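Local coordinates for protein myosin IE heavy chain (Dictyostelium discoideum, PDB 1LKX) that binds actin and hydrolyses ATP in an actin-activated manner as the motor domain of a single-headed myosin, at residues Phe160-Glu165 with Gly177-Tyr182. Numbering follows the deposited sequence.
Sequences FGKYME and GKITNY
The ring of Tyr182 overlaps the backbone of Gly161 with its edge, its CG beside the backbone N (chi1 -68°), and its CE2 meets Tyr163 CB at 4.2 Å. Tyr182 CB lies 3.7 Å from Gly161 CA, on the side where a side chain at Gly161 would collide with it. Alternation along antiparallel strands 161-165 and 177-182 sorts the side chains: Tyr163, Glu165, Lys178, Thr180 and Tyr182 fall on one face, Lys162, Met164, Ile179 and Asn181 on the other. Between these faces, three hydrogen-bonded pairs, Gly161 with Tyr182, Tyr163 with Thr180 and Glu165 with Lys178, each exchange two backbone bonds, as in Tyr163 N to Thr180 O at 2.8 Å. At the far end, Lys178 starts from the crowded chi1 position (82°) and bends at chi2 and chi4, carrying its NZ alongside the extended Glu165 chain to a salt bridge with OE2 at 3.3 Å. A weak hydrogen bond to Thr180 OG1 gives the same NZ a second partner. An alanine in place of Glu165 would remove the carboxylate and probably leave the bent lysine less firmly held. On the other face, the Met164 and Ile179 side chains cross obliquely, and Lys162 extends fully so that NZ hydrogen-bonds Asn140 OD1 of helix 127-147. Helix 562-577 packs on the face bearing Tyr163 and Tyr182, touching both side chains. The pair is a beta hairpin at one edge of the mixed central sheet of the myosin motor domain, with strand 161-168 bonded on its other side to strand 381-386.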
# COMPACT_ATOMS: atom_id res chain seq x y z
N PHE A 160 4.88 -2.14 3.26
CA PHE A 160 5.31 -2.15 1.87
C PHE A 160 4.11 -1.95 0.94
O PHE A 160 3.01 -2.40 1.25
CB PHE A 160 5.98 -3.47 1.55
CG PHE A 160 5.05 -4.64 1.52
CD1 PHE A 160 4.62 -5.18 0.32
CD2 PHE A 160 4.60 -5.21 2.71
CE1 PHE A 160 3.75 -6.25 0.29
CE2 PHE A 160 3.72 -6.29 2.70
CZ PHE A 160 3.30 -6.82 1.48
N GLY A 161 4.33 -1.27 -0.17
CA GLY A 161 3.25 -1.06 -1.12
C GLY A 161 3.04 -2.32 -1.93
O GLY A 161 3.99 -3.03 -2.23
N LYS A 162 1.81 -2.60 -2.31
CA LYS A 162 1.52 -3.81 -3.07
C LYS A 162 0.44 -3.61 -4.11
O LYS A 162 -0.58 -2.98 -3.87
CB LYS A 162 1.10 -4.91 -2.09
CG LYS A 162 0.55 -6.17 -2.72
CD LYS A 162 0.27 -7.22 -1.65
CE LYS A 162 -0.34 -8.50 -2.22
NZ LYS A 162 -0.66 -9.54 -1.20
N TYR A 163 0.68 -4.16 -5.29
CA TYR A 163 -0.29 -4.08 -6.37
C TYR A 163 -0.43 -5.52 -6.81
O TYR A 163 0.50 -6.11 -7.33
CB TYR A 163 0.24 -3.22 -7.50
CG TYR A 163 -0.71 -3.10 -8.66
CD1 TYR A 163 -1.92 -2.41 -8.53
CD2 TYR A 163 -0.41 -3.64 -9.91
CE1 TYR A 163 -2.79 -2.26 -9.61
CE2 TYR A 163 -1.27 -3.50 -11.00
CZ TYR A 163 -2.46 -2.81 -10.85
OH TYR A 163 -3.30 -2.63 -11.93
N MET A 164 -1.60 -6.10 -6.57
CA MET A 164 -1.87 -7.49 -6.92
C MET A 164 -2.69 -7.55 -8.19
O MET A 164 -3.76 -6.98 -8.27
CB MET A 164 -2.64 -8.16 -5.78
CG MET A 164 -2.10 -9.50 -5.32
SD MET A 164 -2.00 -10.78 -6.62
CE MET A 164 -3.70 -10.72 -7.28
N GLU A 165 -2.18 -8.26 -9.19
CA GLU A 165 -2.90 -8.39 -10.44
C GLU A 165 -3.50 -9.77 -10.65
O GLU A 165 -2.78 -10.75 -10.77
CB GLU A 165 -2.00 -8.06 -11.62
CG GLU A 165 -1.79 -6.59 -11.81
CD GLU A 165 -1.00 -6.28 -13.06
OE1 GLU A 165 -0.92 -5.08 -13.42
OE2 GLU A 165 -0.47 -7.23 -13.68
N GLY A 177 -1.61 -14.82 -11.48
CA GLY A 177 -1.54 -13.50 -10.90
C GLY A 177 -0.11 -13.06 -10.68
O GLY A 177 0.76 -13.89 -10.49
N LYS A 178 0.14 -11.76 -10.72
CA LYS A 178 1.49 -11.28 -10.47
C LYS A 178 1.44 -10.14 -9.46
O LYS A 178 0.59 -9.25 -9.52
CB LYS A 178 2.19 -10.86 -11.78
CG LYS A 178 1.87 -9.47 -12.28
CD LYS A 178 2.94 -8.47 -11.86
CE LYS A 178 2.44 -7.01 -11.99
NZ LYS A 178 1.38 -6.64 -11.00
N ILE A 179 2.37 -10.20 -8.52
CA ILE A 179 2.49 -9.22 -7.45
C ILE A 179 3.59 -8.20 -7.73
O ILE A 179 4.65 -8.54 -8.26
CB ILE A 179 2.80 -9.95 -6.14
CG1 ILE A 179 1.53 -10.66 -5.67
CG2 ILE A 179 3.38 -9.01 -5.12
CD1 ILE A 179 1.74 -11.60 -4.50
N THR A 180 3.31 -6.95 -7.38
CA THR A 180 4.27 -5.86 -7.54
C THR A 180 4.40 -5.21 -6.17
O THR A 180 3.41 -4.74 -5.61
CB THR A 180 3.79 -4.82 -8.57
OG1 THR A 180 3.74 -5.41 -9.86
CG2 THR A 180 4.72 -3.63 -8.61
N ASN A 181 5.61 -5.20 -5.62
CA ASN A 181 5.81 -4.60 -4.32
C ASN A 181 6.56 -3.29 -4.41
O ASN A 181 7.38 -3.09 -5.30
CB ASN A 181 6.57 -5.56 -3.41
CG ASN A 181 7.96 -5.86 -3.91
OD1 ASN A 181 8.13 -6.51 -4.94
ND2 ASN A 181 8.96 -5.39 -3.18
N TYR A 182 6.28 -2.40 -3.47
CA TYR A 182 6.90 -1.10 -3.43
C TYR A 182 7.71 -0.88 -2.16
O TYR A 182 7.35 -1.35 -1.09
CB TYR A 182 5.82 -0.04 -3.54
CG TYR A 182 5.17 -0.03 -4.90
CD1 TYR A 182 5.65 0.79 -5.92
CD2 TYR A 182 4.11 -0.88 -5.18
CE1 TYR A 182 5.08 0.77 -7.19
CE2 TYR A 182 3.53 -0.91 -6.44
CZ TYR A 182 4.02 -0.09 -7.44
OH TYR A 182 3.46 -0.10 -8.69